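Local structure of regulatory protein AsnC (Escherichia coli, 2CG4) at residues A79-S84 / I130-S135. The protein regulates transcription as a DNA-binding protein of the Lrp/AsnC family, activating asnA and controlling its own gene, and represses gidA expression after transcription. The protein carries 1 engineered substitution. Residues are numbered along the deposited sequence; the frame is centred on the assembly and turned at random.
Sequences AKDYPS and IDEIQS
Glu132 bends at its second torsion (chi2 92°), which carries its carboxylate past Asp81 and on to Ser84. With chi1 at 42°, the Ser84 hydroxyl stands over its own backbone, flanked by N and C. From there Ser84 OG lies 2.9 Å from Glu132 OE1. Ser84 OG also lies 3.2 Å from Asp81 O.

Asp81 meets the aliphatic part of Glu132. Asp81 CG lies 3.8 Å from Glu132 CG. Asp81 CB is 3.9 Å from Glu132 CB. The two carboxylate planes are turned 74° apart. Asp81 OD1 stays 5.5 Å from Glu132 OE1, so the acids touch through carbon and keep their charged oxygens apart.

The contact lies at the surface of the ligand-binding domain. It joins the 3-10 segment 79-81 and the first residues of helix 82-90 to the type I turn Ile130-Ile133. That turn enters strand 133-147, outermost in this chain's sheet. The backbone of Glu132 also pairs with Lys77, just beyond the neighbouring strand 68-76.

Lys88, from helix 82-90, forms a salt bridge with Glu132 OE2, and Asp81 OD2 has a weak hydrogen bond with Ser78. Ser84 OG lies against the other carboxylate oxygen of Glu132, OE1. The lysine probably favours the charged form of Glu132 despite the nearby acid.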
loop_
_atom_site.group_PDB
_atom_site.type_symbol
_atom_site.label_atom_id
_atom_site.label_comp_id
_atom_site.label_asym_id
_atom_site.label_seq_id
_atom_site.Cartn_x
_atom_site.Cartn_y
_atom_site.Cartn_z
ATOM N N ALA A 79 13.161 -13.704 4.742
ATOM C CA ALA A 79 12.037 -14.455 5.312
ATOM C C ALA A 79 12.496 -15.661 6.105
ATOM O O ALA A 79 11.828 -16.071 7.065
ATOM C CB ALA A 79 11.085 -14.885 4.220
ATOM N N LYS A 80 13.633 -16.232 5.702
ATOM C CA LYS A 80 14.219 -17.374 6.415
ATOM C C LYS A 80 14.549 -17.030 7.865
ATOM O O LYS A 80 14.908 -17.905 8.650
ATOM C CB LYS A 80 15.471 -17.888 5.697
ATOM C CG LYS A 80 16.523 -16.827 5.466
ATOM C CD LYS A 80 17.914 -17.416 5.468
ATOM C CE LYS A 80 18.951 -16.335 5.741
ATOM N NZ LYS A 80 18.987 -15.302 4.663
ATOM N N ASP A 81 14.414 -15.751 8.207
ATOM C CA ASP A 81 14.868 -15.212 9.487
ATOM C C ASP A 81 13.837 -15.393 10.598
ATOM O O ASP A 81 14.105 -15.072 11.754
ATOM C CB ASP A 81 15.197 -13.719 9.336
ATOM C CG ASP A 81 16.570 -13.474 8.723
ATOM O OD1 ASP A 81 17.409 -14.413 8.717
ATOM O OD2 ASP A 81 16.807 -12.332 8.256
ATOM N N TYR A 82 12.654 -15.889 10.237
ATOM C CA TYR A 82 11.534 -16.038 11.169
ATOM C C TYR A 82 11.851 -16.804 12.463
ATOM O O TYR A 82 11.573 -16.307 13.560
ATOM C CB TYR A 82 10.352 -16.694 10.463
ATOM C CG TYR A 82 9.256 -17.168 11.395
ATOM C CD1 TYR A 82 8.570 -16.271 12.218
ATOM C CD2 TYR A 82 8.893 -18.514 11.444
ATOM C CE1 TYR A 82 7.558 -16.701 13.069
ATOM C CE2 TYR A 82 7.884 -18.950 12.291
ATOM C CZ TYR A 82 7.225 -18.037 13.097
ATOM O OH TYR A 82 6.226 -18.469 13.921
ATOM N N PRO A 83 12.414 -18.024 12.349
ATOM C CA PRO A 83 12.726 -18.796 13.558
ATOM C C PRO A 83 13.614 -18.068 14.581
ATOM O O PRO A 83 13.384 -18.193 15.786
ATOM C CB PRO A 83 13.428 -20.035 13.006
ATOM C CG PRO A 83 12.886 -20.182 11.626
ATOM C CD PRO A 83 12.763 -18.772 11.126
ATOM N N SER A 84 14.604 -17.307 14.123
ATOM C CA SER A 84 15.510 -16.649 15.069
ATOM C C SER A 84 14.952 -15.331 15.618
ATOM O O SER A 84 15.045 -15.062 16.813
ATOM C CB SER A 84 16.919 -16.465 14.476
ATOM O OG SER A 84 16.875 -16.042 13.122
ATOM N N ILE A 130 16.451 -6.194 17.758
ATOM C CA ILE A 130 16.516 -7.533 17.178
ATOM C C ILE A 130 16.964 -7.439 15.722
ATOM O O ILE A 130 16.288 -6.840 14.873
ATOM C CB ILE A 130 15.169 -8.278 17.259
ATOM C CG1 ILE A 130 14.877 -8.728 18.695
ATOM C CG2 ILE A 130 15.156 -9.481 16.318
ATOM C CD1 ILE A 130 13.440 -9.159 18.907
ATOM N N ASP A 131 18.107 -8.056 15.446
ATOM C CA ASP A 131 18.936 -7.708 14.302
ATOM C C ASP A 131 18.345 -8.151 12.959
ATOM O O ASP A 131 18.610 -7.526 11.936
ATOM C CB ASP A 131 20.341 -8.297 14.504
ATOM C CG ASP A 131 21.062 -8.526 13.208
ATOM O OD1 ASP A 131 21.672 -7.558 12.696
ATOM O OD2 ASP A 131 21.010 -9.669 12.692
ATOM N N GLU A 132 17.548 -9.220 12.971
ATOM C CA GLU A 132 16.794 -9.688 11.790
ATOM C C GLU A 132 15.663 -8.755 11.321
ATOM O O GLU A 132 15.053 -8.990 10.279
ATOM C CB GLU A 132 16.178 -11.070 12.055
ATOM C CG GLU A 132 17.182 -12.203 12.265
ATOM C CD GLU A 132 17.529 -12.412 13.728
ATOM O OE1 GLU A 132 18.005 -13.514 14.085
ATOM O OE2 GLU A 132 17.322 -11.475 14.525
ATOM N N ILE A 133 15.369 -7.716 12.091
ATOM C CA ILE A 133 14.162 -6.925 11.862
ATOM C C ILE A 133 14.493 -5.700 11.012
ATOM O O ILE A 133 15.395 -4.920 11.340
ATOM C CB ILE A 133 13.498 -6.521 13.203
ATOM C CG1 ILE A 133 12.650 -7.676 13.737
ATOM C CG2 ILE A 133 12.655 -5.289 13.046
ATOM C CD1 ILE A 133 12.325 -7.582 15.218
ATOM N N GLN A 134 13.779 -5.546 9.902
ATOM C CA GLN A 134 13.995 -4.403 9.028
ATOM C C GLN A 134 13.060 -3.259 9.401
ATOM O O GLN A 134 13.495 -2.113 9.526
ATOM C CB GLN A 134 13.848 -4.787 7.548
ATOM C CG GLN A 134 12.805 -3.983 6.800
ATOM C CD GLN A 134 13.075 -3.891 5.311
ATOM O OE1 GLN A 134 13.286 -2.792 4.785
ATOM N NE2 GLN A 134 13.056 -5.038 4.613
ATOM N N SER A 135 11.781 -3.572 9.595
ATOM C CA SER A 135 10.821 -2.568 10.066
ATOM C C SER A 135 9.754 -3.165 10.971
ATOM O O SER A 135 9.489 -4.365 10.925
ATOM C CB SER A 135 10.171 -1.842 8.888
ATOM O OG SER A 135 9.587 -2.763 7.983
#